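Serine protease inhibitor (Schistosoma haematobium, PDB 3STO) adopts the serpin fold and probably inhibits serine-type endopeptidases. Local coordinates at residues H205-E210 / D223-E228; E242-P247 / F255-P260; L293-F298 / F375-P380. All blocks are in the same frame, centred on the assembly; numbering follows the deposited sequence.

Contact 1. Residues H205-E210 / D223-E228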
loop_
_atom_site.group_PDB
_atom_site.type_symbol
_atom_site.label_atom_id
_atom_site.label_comp_id
_atom_site.label_asym_id
_atom_site.label_seq_id
_atom_site.Cartn_x
_atom_site.Cartn_y
_atom_site.Cartn_z
ATOM N N HIS A 205 20.081 3.014 -22.458
ATOM C CA HIS A 205 20.620 2.444 -23.699
ATOM C C HIS A 205 20.558 0.941 -23.680
ATOM O O HIS A 205 20.600 0.315 -24.737
ATOM C CB HIS A 205 22.059 2.894 -23.975
ATOM C CG HIS A 205 22.143 4.308 -24.466
ATOM N ND1 HIS A 205 23.030 5.225 -23.954
ATOM C CD2 HIS A 205 21.391 4.974 -25.372
ATOM C CE1 HIS A 205 22.844 6.393 -24.547
ATOM N NE2 HIS A 205 21.855 6.267 -25.409
ATOM N N TYR A 206 20.448 0.359 -22.487
ATOM C CA TYR A 206 20.355 -1.082 -22.394
ATOM C C TYR A 206 18.926 -1.552 -22.304
ATOM O O TYR A 206 18.659 -2.736 -22.159
ATOM C CB TYR A 206 21.186 -1.614 -21.258
ATOM C CG TYR A 206 22.605 -1.147 -21.351
ATOM C CD1 TYR A 206 23.283 -1.179 -22.556
ATOM C CD2 TYR A 206 23.269 -0.654 -20.235
ATOM C CE1 TYR A 206 24.594 -0.740 -22.655
ATOM C CE2 TYR A 206 24.577 -0.212 -20.320
ATOM C CZ TYR A 206 25.236 -0.260 -21.534
ATOM O OH TYR A 206 26.536 0.172 -21.623
ATOM N N THR A 207 18.004 -0.620 -22.434
ATOM C CA THR A 207 16.603 -0.973 -22.395
ATOM C C THR A 207 16.198 -1.335 -23.825
ATOM O O THR A 207 16.518 -0.605 -24.761
ATOM C CB THR A 207 15.736 0.202 -21.839
ATOM O OG1 THR A 207 16.176 0.533 -20.515
ATOM C CG2 THR A 207 14.231 -0.144 -21.851
ATOM N N ARG A 208 15.492 -2.454 -23.985
ATOM C CA ARG A 208 15.111 -2.909 -25.311
ATOM C C ARG A 208 13.776 -3.698 -25.304
ATOM O O ARG A 208 13.323 -4.169 -24.254
ATOM C CB ARG A 208 16.284 -3.707 -25.947
ATOM C CG ARG A 208 16.357 -5.189 -25.555
ATOM C CD ARG A 208 16.566 -5.503 -24.062
ATOM N NE ARG A 208 16.687 -6.959 -23.898
ATOM C CZ ARG A 208 17.836 -7.636 -23.960
ATOM N NH1 ARG A 208 18.975 -6.968 -24.115
ATOM N NH2 ARG A 208 17.850 -8.976 -23.858
ATOM N N LYS A 209 13.136 -3.805 -26.470
ATOM C CA LYS A 209 11.877 -4.530 -26.594
ATOM C C LYS A 209 12.096 -6.025 -26.411
ATOM O O LYS A 209 13.006 -6.602 -26.972
ATOM C CB LYS A 209 11.229 -4.283 -27.960
ATOM C CG LYS A 209 11.116 -2.834 -28.365
ATOM C CD LYS A 209 9.895 -2.188 -27.825
ATOM C CE LYS A 209 10.022 -0.705 -28.063
ATOM N NZ LYS A 209 9.142 0.127 -27.179
ATOM N N GLU A 210 11.240 -6.664 -25.631
ATOM C CA GLU A 210 11.403 -8.083 -25.390
ATOM C C GLU A 210 10.031 -8.705 -25.119
ATOM O O GLU A 210 9.126 -8.029 -24.657
ATOM C CB GLU A 210 12.381 -8.289 -24.226
ATOM C CG GLU A 210 12.642 -9.740 -23.803
ATOM C CD GLU A 210 13.989 -9.911 -23.095
ATOM O OE1 GLU A 210 14.907 -9.112 -23.390
ATOM O OE2 GLU A 210 14.135 -10.841 -22.261
ATOM N N ASP A 223 9.014 -2.896 -22.690
ATOM C CA ASP A 223 10.325 -2.282 -22.636
ATOM C C ASP A 223 11.104 -2.927 -21.499
ATOM O O ASP A 223 10.752 -2.761 -20.342
ATOM C CB ASP A 223 10.214 -0.787 -22.470
ATOM C CG ASP A 223 9.597 -0.108 -23.688
ATOM O OD1 ASP A 223 10.090 -0.315 -24.825
ATOM O OD2 ASP A 223 8.623 0.649 -23.501
HETATM N N MSE A 224 12.127 -3.709 -21.852
HETATM C CA MSE A 224 12.858 -4.529 -20.888
HETATM C C MSE A 224 14.167 -3.837 -20.448
HETATM O O MSE A 224 15.058 -3.582 -21.252
HETATM C CB MSE A 224 13.119 -5.921 -21.483
HETATM C CG MSE A 224 13.674 -6.980 -20.517
HETATM SE SE MSE A 224 12.303 -7.646 -19.190
HETATM C CE MSE A 224 11.434 -9.021 -20.347
HETATM N N MSE A 225 14.266 -3.521 -19.166
HETATM C CA MSE A 225 15.478 -2.944 -18.601
HETATM C C MSE A 225 16.392 -4.077 -18.239
HETATM O O MSE A 225 15.943 -5.187 -17.907
HETATM C CB MSE A 225 15.171 -2.093 -17.371
HETATM C CG MSE A 225 13.989 -1.156 -17.588
HETATM SE SE MSE A 225 13.665 0.031 -16.057
HETATM C CE MSE A 225 13.280 -1.283 -14.625
ATOM N N THR A 226 17.682 -3.810 -18.344
ATOM C CA THR A 226 18.665 -4.867 -18.169
ATOM C C THR A 226 19.837 -4.297 -17.395
ATOM O O THR A 226 20.177 -3.135 -17.549
ATOM C CB THR A 226 19.161 -5.456 -19.544
ATOM O OG1 THR A 226 19.763 -4.420 -20.279
ATOM C CG2 THR A 226 18.008 -5.969 -20.414
ATOM N N GLN A 227 20.448 -5.127 -16.563
ATOM C CA GLN A 227 21.635 -4.739 -15.845
ATOM C C GLN A 227 22.341 -5.954 -15.226
ATOM O O GLN A 227 21.720 -6.996 -14.913
ATOM C CB GLN A 227 21.288 -3.636 -14.827
ATOM C CG GLN A 227 21.886 -3.746 -13.439
ATOM C CD GLN A 227 21.204 -2.786 -12.441
ATOM O OE1 GLN A 227 20.469 -3.225 -11.561
ATOM N NE2 GLN A 227 21.448 -1.479 -12.585
ATOM N N GLU A 228 23.662 -5.854 -15.116
ATOM C CA GLU A 228 24.387 -6.875 -14.396
ATOM C C GLU A 228 24.961 -6.195 -13.189
ATOM O O GLU A 228 25.444 -5.075 -13.274
ATOM C CB GLU A 228 25.454 -7.506 -15.255
ATOM C CG GLU A 228 25.021 -7.748 -16.687
ATOM C CD GLU A 228 26.195 -7.629 -17.657
ATOM O OE1 GLU A 228 27.061 -8.544 -17.660
ATOM O OE2 GLU A 228 26.259 -6.608 -18.395
HETATM O O HOH W 1 18.164 -0.973 -18.944
#

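Contact 2. Residues E242-P247 / F255-P260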
loop_
_atom_site.group_PDB
_atom_site.type_symbol
_atom_site.label_atom_id
_atom_site.label_comp_id
_atom_site.label_asym_id
_atom_site.label_seq_id
_atom_site.Cartn_x
_atom_site.Cartn_y
_atom_site.Cartn_z
ATOM N N GLU A 242 12.319 -17.736 -6.888
ATOM C CA GLU A 242 13.602 -17.139 -6.558
ATOM C C GLU A 242 13.352 -15.663 -6.332
ATOM O O GLU A 242 12.373 -15.126 -6.836
ATOM C CB GLU A 242 14.675 -17.388 -7.664
ATOM C CG GLU A 242 14.274 -16.989 -9.109
ATOM C CD GLU A 242 15.280 -17.467 -10.222
ATOM O OE1 GLU A 242 16.410 -17.925 -9.910
ATOM O OE2 GLU A 242 14.951 -17.373 -11.433
ATOM N N ILE A 243 14.250 -15.006 -5.601
ATOM C CA ILE A 243 14.031 -13.643 -5.185
ATOM C C ILE A 243 15.297 -12.811 -5.325
ATOM O O ILE A 243 16.380 -13.300 -5.022
ATOM C CB ILE A 243 13.561 -13.635 -3.678
ATOM C CG1 ILE A 243 12.234 -14.376 -3.517
ATOM C CG2 ILE A 243 13.473 -12.207 -3.101
ATOM C CD1 ILE A 243 11.702 -14.376 -2.108
ATOM N N VAL A 244 15.154 -11.562 -5.772
ATOM C CA VAL A 244 16.211 -10.578 -5.689
ATOM C C VAL A 244 15.696 -9.400 -4.926
ATOM O O VAL A 244 14.499 -9.144 -4.910
ATOM C CB VAL A 244 16.774 -10.035 -7.081
ATOM C CG1 VAL A 244 17.591 -11.093 -7.785
ATOM C CG2 VAL A 244 15.661 -9.486 -7.971
ATOM N N SER A 245 16.621 -8.679 -4.299
ATOM C CA SER A 245 16.312 -7.441 -3.590
ATOM C C SER A 245 17.149 -6.339 -4.199
ATOM O O SER A 245 18.366 -6.433 -4.234
ATOM C CB SER A 245 16.649 -7.592 -2.129
ATOM O OG SER A 245 15.981 -6.603 -1.411
ATOM N N LYS A 246 16.503 -5.313 -4.721
ATOM C CA LYS A 246 17.229 -4.254 -5.386
ATOM C C LYS A 246 16.991 -2.979 -4.594
ATOM O O LYS A 246 15.902 -2.420 -4.608
ATOM C CB LYS A 246 16.768 -4.076 -6.824
ATOM C CG LYS A 246 17.453 -2.924 -7.528
ATOM C CD LYS A 246 17.144 -2.875 -9.029
ATOM C CE LYS A 246 17.848 -1.684 -9.712
ATOM N NZ LYS A 246 19.297 -1.659 -9.421
ATOM N N PRO A 247 18.028 -2.508 -3.905
ATOM C CA PRO A 247 17.871 -1.382 -2.978
ATOM C C PRO A 247 17.550 -0.050 -3.657
ATOM O O PRO A 247 18.006 0.281 -4.752
ATOM C CB PRO A 247 19.244 -1.300 -2.279
ATOM C CG PRO A 247 20.040 -2.500 -2.757
ATOM C CD PRO A 247 19.428 -2.935 -4.053
ATOM N N PHE A 255 13.380 -2.960 -3.400
ATOM C CA PHE A 255 12.376 -3.527 -4.278
ATOM C C PHE A 255 12.617 -5.010 -4.383
ATOM O O PHE A 255 13.653 -5.415 -4.874
ATOM C CB PHE A 255 12.477 -2.896 -5.649
ATOM C CG PHE A 255 11.388 -3.295 -6.584
ATOM C CD1 PHE A 255 10.058 -2.926 -6.331
ATOM C CD2 PHE A 255 11.695 -3.944 -7.770
ATOM C CE1 PHE A 255 9.017 -3.257 -7.243
ATOM C CE2 PHE A 255 10.676 -4.291 -8.687
ATOM C CZ PHE A 255 9.329 -3.937 -8.406
ATOM N N VAL A 256 11.681 -5.808 -3.875
ATOM C CA VAL A 256 11.807 -7.251 -3.831
ATOM C C VAL A 256 10.971 -7.862 -4.955
ATOM O O VAL A 256 9.782 -7.585 -5.040
ATOM C CB VAL A 256 11.387 -7.786 -2.458
ATOM C CG1 VAL A 256 11.371 -9.341 -2.439
ATOM C CG2 VAL A 256 12.328 -7.211 -1.367
ATOM N N ILE A 257 11.611 -8.646 -5.834
ATOM C CA ILE A 257 10.917 -9.360 -6.905
ATOM C C ILE A 257 10.881 -10.828 -6.594
ATOM O O ILE A 257 11.879 -11.421 -6.195
ATOM C CB ILE A 257 11.540 -9.118 -8.282
ATOM C CG1 ILE A 257 11.793 -7.610 -8.483
ATOM C CG2 ILE A 257 10.668 -9.716 -9.424
ATOM C CD1 ILE A 257 13.004 -7.333 -9.371
ATOM N N VAL A 258 9.694 -11.404 -6.712
ATOM C CA VAL A 258 9.522 -12.819 -6.466
ATOM C C VAL A 258 9.142 -13.486 -7.782
ATOM O O VAL A 258 8.044 -13.272 -8.296
ATOM C CB VAL A 258 8.426 -13.114 -5.426
ATOM C CG1 VAL A 258 8.374 -14.609 -5.142
ATOM C CG2 VAL A 258 8.690 -12.350 -4.139
ATOM N N LEU A 259 10.063 -14.285 -8.317
ATOM C CA LEU A 259 9.917 -14.829 -9.664
ATOM C C LEU A 259 9.750 -16.340 -9.590
ATOM O O LEU A 259 10.648 -17.060 -9.148
ATOM C CB LEU A 259 11.118 -14.443 -10.555
ATOM C CG LEU A 259 10.971 -14.760 -12.050
ATOM C CD1 LEU A 259 9.843 -13.921 -12.713
ATOM C CD2 LEU A 259 12.282 -14.559 -12.797
ATOM N N PRO A 260 8.580 -16.827 -10.014
ATOM C CA PRO A 260 8.355 -18.280 -10.084
ATOM C C PRO A 260 9.403 -18.954 -10.968
ATOM O O PRO A 260 9.831 -18.395 -11.988
ATOM C CB PRO A 260 6.985 -18.379 -10.736
ATOM C CG PRO A 260 6.321 -17.070 -10.412
ATOM C CD PRO A 260 7.423 -16.062 -10.517
#

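Contact 3. Residues L293-F298 / F375-P380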
loop_
_atom_site.group_PDB
_atom_site.type_symbol
_atom_site.label_atom_id
_atom_site.label_comp_id
_atom_site.label_asym_id
_atom_site.label_seq_id
_atom_site.Cartn_x
_atom_site.Cartn_y
_atom_site.Cartn_z
ATOM N N LEU A 293 20.059 -9.120 -14.520
ATOM C CA LEU A 293 18.685 -8.791 -14.196
ATOM C C LEU A 293 17.980 -8.192 -15.397
ATOM O O LEU A 293 18.445 -7.209 -15.964
ATOM C CB LEU A 293 18.646 -7.792 -13.029
ATOM C CG LEU A 293 17.326 -7.086 -12.676
ATOM C CD1 LEU A 293 16.265 -8.091 -12.303
ATOM C CD2 LEU A 293 17.515 -6.061 -11.529
ATOM N N ARG A 294 16.850 -8.765 -15.782
ATOM C CA ARG A 294 15.991 -8.076 -16.745
ATOM C C ARG A 294 14.650 -7.840 -16.135
ATOM O O ARG A 294 14.058 -8.733 -15.537
ATOM C CB ARG A 294 15.819 -8.879 -18.023
ATOM C CG ARG A 294 17.112 -9.355 -18.624
ATOM C CD ARG A 294 16.881 -9.713 -20.057
ATOM N NE ARG A 294 18.019 -10.410 -20.604
ATOM C CZ ARG A 294 17.915 -11.527 -21.297
ATOM N NH1 ARG A 294 16.716 -12.050 -21.513
ATOM N NH2 ARG A 294 18.997 -12.107 -21.778
ATOM N N LEU A 295 14.148 -6.642 -16.340
ATOM C CA LEU A 295 12.997 -6.184 -15.613
ATOM C C LEU A 295 12.232 -5.233 -16.522
ATOM O O LEU A 295 12.782 -4.246 -16.997
ATOM C CB LEU A 295 13.444 -5.480 -14.301
ATOM C CG LEU A 295 12.384 -4.928 -13.339
ATOM C CD1 LEU A 295 11.525 -6.075 -12.774
ATOM C CD2 LEU A 295 12.972 -4.075 -12.179
ATOM N N PRO A 296 10.939 -5.513 -16.733
ATOM C CA PRO A 296 10.075 -4.600 -17.492
ATOM C C PRO A 296 9.946 -3.203 -16.828
ATOM O O PRO A 296 9.897 -3.069 -15.600
ATOM C CB PRO A 296 8.712 -5.329 -17.479
ATOM C CG PRO A 296 9.005 -6.708 -17.031
ATOM C CD PRO A 296 10.187 -6.651 -16.169
ATOM N N LYS A 297 9.890 -2.161 -17.641
ATOM C CA LYS A 297 9.471 -0.885 -17.126
ATOM C C LYS A 297 7.943 -0.849 -17.250
ATOM O O LYS A 297 7.381 -1.273 -18.242
ATOM C CB LYS A 297 10.134 0.270 -17.856
ATOM C CG LYS A 297 9.623 0.522 -19.199
ATOM C CD LYS A 297 10.526 1.530 -19.908
ATOM C CE LYS A 297 10.792 2.750 -19.045
ATOM N NZ LYS A 297 11.441 3.850 -19.850
ATOM N N PHE A 298 7.268 -0.406 -16.197
ATOM C CA PHE A 298 5.813 -0.395 -16.190
ATOM C C PHE A 298 5.268 0.593 -15.181
ATOM O O PHE A 298 5.986 1.102 -14.286
ATOM C CB PHE A 298 5.254 -1.787 -15.876
ATOM C CG PHE A 298 5.636 -2.307 -14.518
ATOM C CD1 PHE A 298 6.862 -2.925 -14.316
ATOM C CD2 PHE A 298 4.778 -2.167 -13.441
ATOM C CE1 PHE A 298 7.212 -3.402 -13.053
ATOM C CE2 PHE A 298 5.133 -2.634 -12.163
ATOM C CZ PHE A 298 6.350 -3.248 -11.979
ATOM N N PHE A 375 18.321 -13.510 -13.793
ATOM C CA PHE A 375 17.031 -13.209 -13.177
ATOM C C PHE A 375 16.274 -12.403 -14.199
ATOM O O PHE A 375 16.363 -11.168 -14.220
ATOM C CB PHE A 375 17.209 -12.412 -11.875
ATOM C CG PHE A 375 16.018 -12.448 -10.968
ATOM C CD1 PHE A 375 15.865 -13.469 -10.068
ATOM C CD2 PHE A 375 15.054 -11.434 -11.006
ATOM C CE1 PHE A 375 14.768 -13.493 -9.220
ATOM C CE2 PHE A 375 13.959 -11.455 -10.175
ATOM C CZ PHE A 375 13.803 -12.485 -9.285
ATOM N N HIS A 376 15.548 -13.104 -15.063
ATOM C CA HIS A 376 14.920 -12.466 -16.213
ATOM C C HIS A 376 13.409 -12.447 -16.054
ATOM O O HIS A 376 12.767 -13.481 -16.074
ATOM C CB HIS A 376 15.344 -13.176 -17.501
ATOM C CG HIS A 376 16.805 -13.076 -17.774
ATOM N ND1 HIS A 376 17.425 -13.788 -18.777
ATOM C CD2 HIS A 376 17.772 -12.339 -17.178
ATOM C CE1 HIS A 376 18.712 -13.504 -18.779
ATOM N NE2 HIS A 376 18.949 -12.623 -17.818
ATOM N N VAL A 377 12.856 -11.256 -15.851
ATOM C CA VAL A 377 11.467 -11.132 -15.418
ATOM C C VAL A 377 10.613 -11.126 -16.693
ATOM O O VAL A 377 10.271 -10.076 -17.211
ATOM C CB VAL A 377 11.253 -9.870 -14.484
ATOM C CG1 VAL A 377 9.821 -9.730 -14.039
ATOM C CG2 VAL A 377 12.156 -9.929 -13.263
ATOM N N THR A 378 10.300 -12.317 -17.199
ATOM C CA THR A 378 9.674 -12.465 -18.508
ATOM C C THR A 378 8.262 -13.072 -18.450
ATOM O O THR A 378 7.662 -13.373 -19.490
ATOM C CB THR A 378 10.549 -13.382 -19.433
ATOM O OG1 THR A 378 10.774 -14.624 -18.770
ATOM C CG2 THR A 378 11.874 -12.757 -19.716
ATOM N N HIS A 379 7.753 -13.267 -17.240
ATOM C CA HIS A 379 6.439 -13.853 -16.998
ATOM C C HIS A 379 5.924 -13.272 -15.651
ATOM O O HIS A 379 6.694 -12.609 -14.946
ATOM C CB HIS A 379 6.522 -15.404 -17.006
ATOM C CG HIS A 379 7.627 -15.968 -16.166
ATOM N ND1 HIS A 379 7.410 -16.540 -14.933
ATOM C CD2 HIS A 379 8.969 -16.064 -16.394
ATOM C CE1 HIS A 379 8.564 -16.967 -14.439
ATOM N NE2 HIS A 379 9.521 -16.699 -15.311
ATOM N N PRO A 380 4.640 -13.498 -15.300
ATOM C CA PRO A 380 4.043 -12.832 -14.109
ATOM C C PRO A 380 4.806 -13.032 -12.792
ATOM O O PRO A 380 5.333 -14.098 -12.472
ATOM C CB PRO A 380 2.627 -13.431 -14.036
ATOM C CG PRO A 380 2.315 -13.743 -15.522
ATOM C CD PRO A 380 3.632 -14.297 -16.039
#

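Contact 1. Residues H205-E210 / D223-E228
Arg208 and Met224, the latter a selenomethionine, form a hydrogen-bonded pair in an antiparallel beta hairpin of strand 208-215 with the first part of strand 218-236, s4C and s3C of serpin sheet C. Arg208 N bonds to Met224 O at 3.0 Å, and Met224 N returns the bond to Arg208 O at 2.7 Å. Next to them, the non-hydrogen-bonded pair Lys209 and Asp223 runs side by side on one face, closed by a salt bridge from Lys209 NZ to the syn lone pair of Asp223 OD1 at 2.6 Å. A bend at chi2 (-85°) carries Lys209 CD to within van der Waals reach of that same oxygen.

The opposite face holds Arg208, Met224 and Glu210. Glu210 crosses Met224, with CB against Met224 CB at 3.7 Å and CG against Met224 CE. Glu210 OE1 lies in the guanidinium plane of Arg208 and takes bonds from both NE (2.8 Å) and NH2, while Thr226 CG2 rests over one face of that plane, displaced toward its rim. Glu210 OE2 meets Arg294 NH1, so one carboxylate serves two arginines and probably offsets the closeness of their like charges.

Before the paired residues, Tyr206 and Thr207 are tied to strand 223-228 by a side chain and a water. Thr226 OG1, set between backbone N and carbonyl carbon (chi1 61°), donates to Tyr206 O at 2.8 Å from above the carbonyl plane. Thr207 OG1 is bonded to Glu350 OE2, and water 1 also donates to it; the same water accepts from Thr226 N at 2.9 Å.

Contact 2. Residues E242-P247 / F255-P260
Ile243 and Val256 pack obliquely within the antiparallel hairpin of strands 241-247 and 253-260, which corresponds to s2B-s3B of serpin sheet B, and their methyls give the tight part of the contact: Ile243 CG2 lies 3.6 Å from Val256 CG1. On the other face Val244 and Ile257 lie side by side, Val244 CG2 against Ile257 CD1 at 3.7 Å. With Val244 CG1 anti to the carbonyl carbon (chi1 -72°), CG2 sits between N and C, facing that methyl. These four side chains are buried, Val244 lying against Phe375 and Ile243 against Phe236 and Leu286.

The backbone ladder is uneven. Phe255 N to Lys246 O (2.8 Å, 174° at the hydrogen) and Leu259 N to Glu242 O are short and straight, but in the middle Val244 N reaches Ile257 O only weakly, at 3.3 Å. The looser, more exposed part is the Glu242 carboxylate, although its backbone is doubly bonded to Leu259: OE2 merely approaches Leu259 CD2 at 4.1 Å, while OE1 is bonded to Tyr233 OH. At the far end the buried Lys246 side chain leads away from strand 255-260, and its NZ is satisfied by Ser200 O and Gln227 OE1 and makes a cation-pi contact with Phe202.

Contact 3. Residues L293-F298 / F375-P380
In serpin sheet C, Arg294 on the first part of strand 287-305 (s2C) and His376 on strand 373-376 (s1C) are partners in a parallel pairing. Two backbone bonds hold it: Arg294 N to Phe375 O at 2.9 Å, and Val377 N to Arg294 O at 2.8 Å. Arg294 therefore bonds to the residues before and after His376, the second already past the strand.

The side chains of this pair lie on one another. The Arg294 guanidinium stacks flat on the His376 ring, centres 3.6 Å apart and planes at 18°; His376 CE1 lies over the guanidinium centre, whereas Arg294 CZ lies over the ring toward its rim. Arg294 CD, set over the ring face by chi2 of -161°, adds a CH-pi contact, and the side chain stays extended to NE. A second shell fixes both groups: the Glu210 salt bridge to Arg294 NH1, and Ser292 OG bonded to His376 NE2.

Val377, centre of an inverse gamma turn, ends the pairing and wedges in beside it, CG2 near Leu295 CD1 (3.9 Å) and CG1 near Pro296 CD (3.8 Å). On the other face of the sheet Leu293 CD1 meets Phe375 CD2.

Strand 218-236 flanks strand 287-305 on its other edge, with backbone bonds from Met225 and Gln227, and Phe375 packs onto strands 241-247 and 253-260.

From the N terminus, the three contacts come in series and none nests in or crosses another. Contact 1 closes a hairpin around 12 residues, mostly strand; the long strand 218-236 then leads straight on to contact 2, which closes a second hairpin around seven. Contact 3 spans 76 residues, bringing the segment after the reactive loop back to strand 287-305. Contacts 1 and 3 share sheet C, with their centres about 9 Å apart, because strand 218-236 pairs with 287-305. Contact 2 belongs to sheet B and meets contact 3 through Phe375 and His379, and contact 1 through Gln227 and Lys246; strand 218-236 runs through both sheets, and these side-chain contacts add to the join.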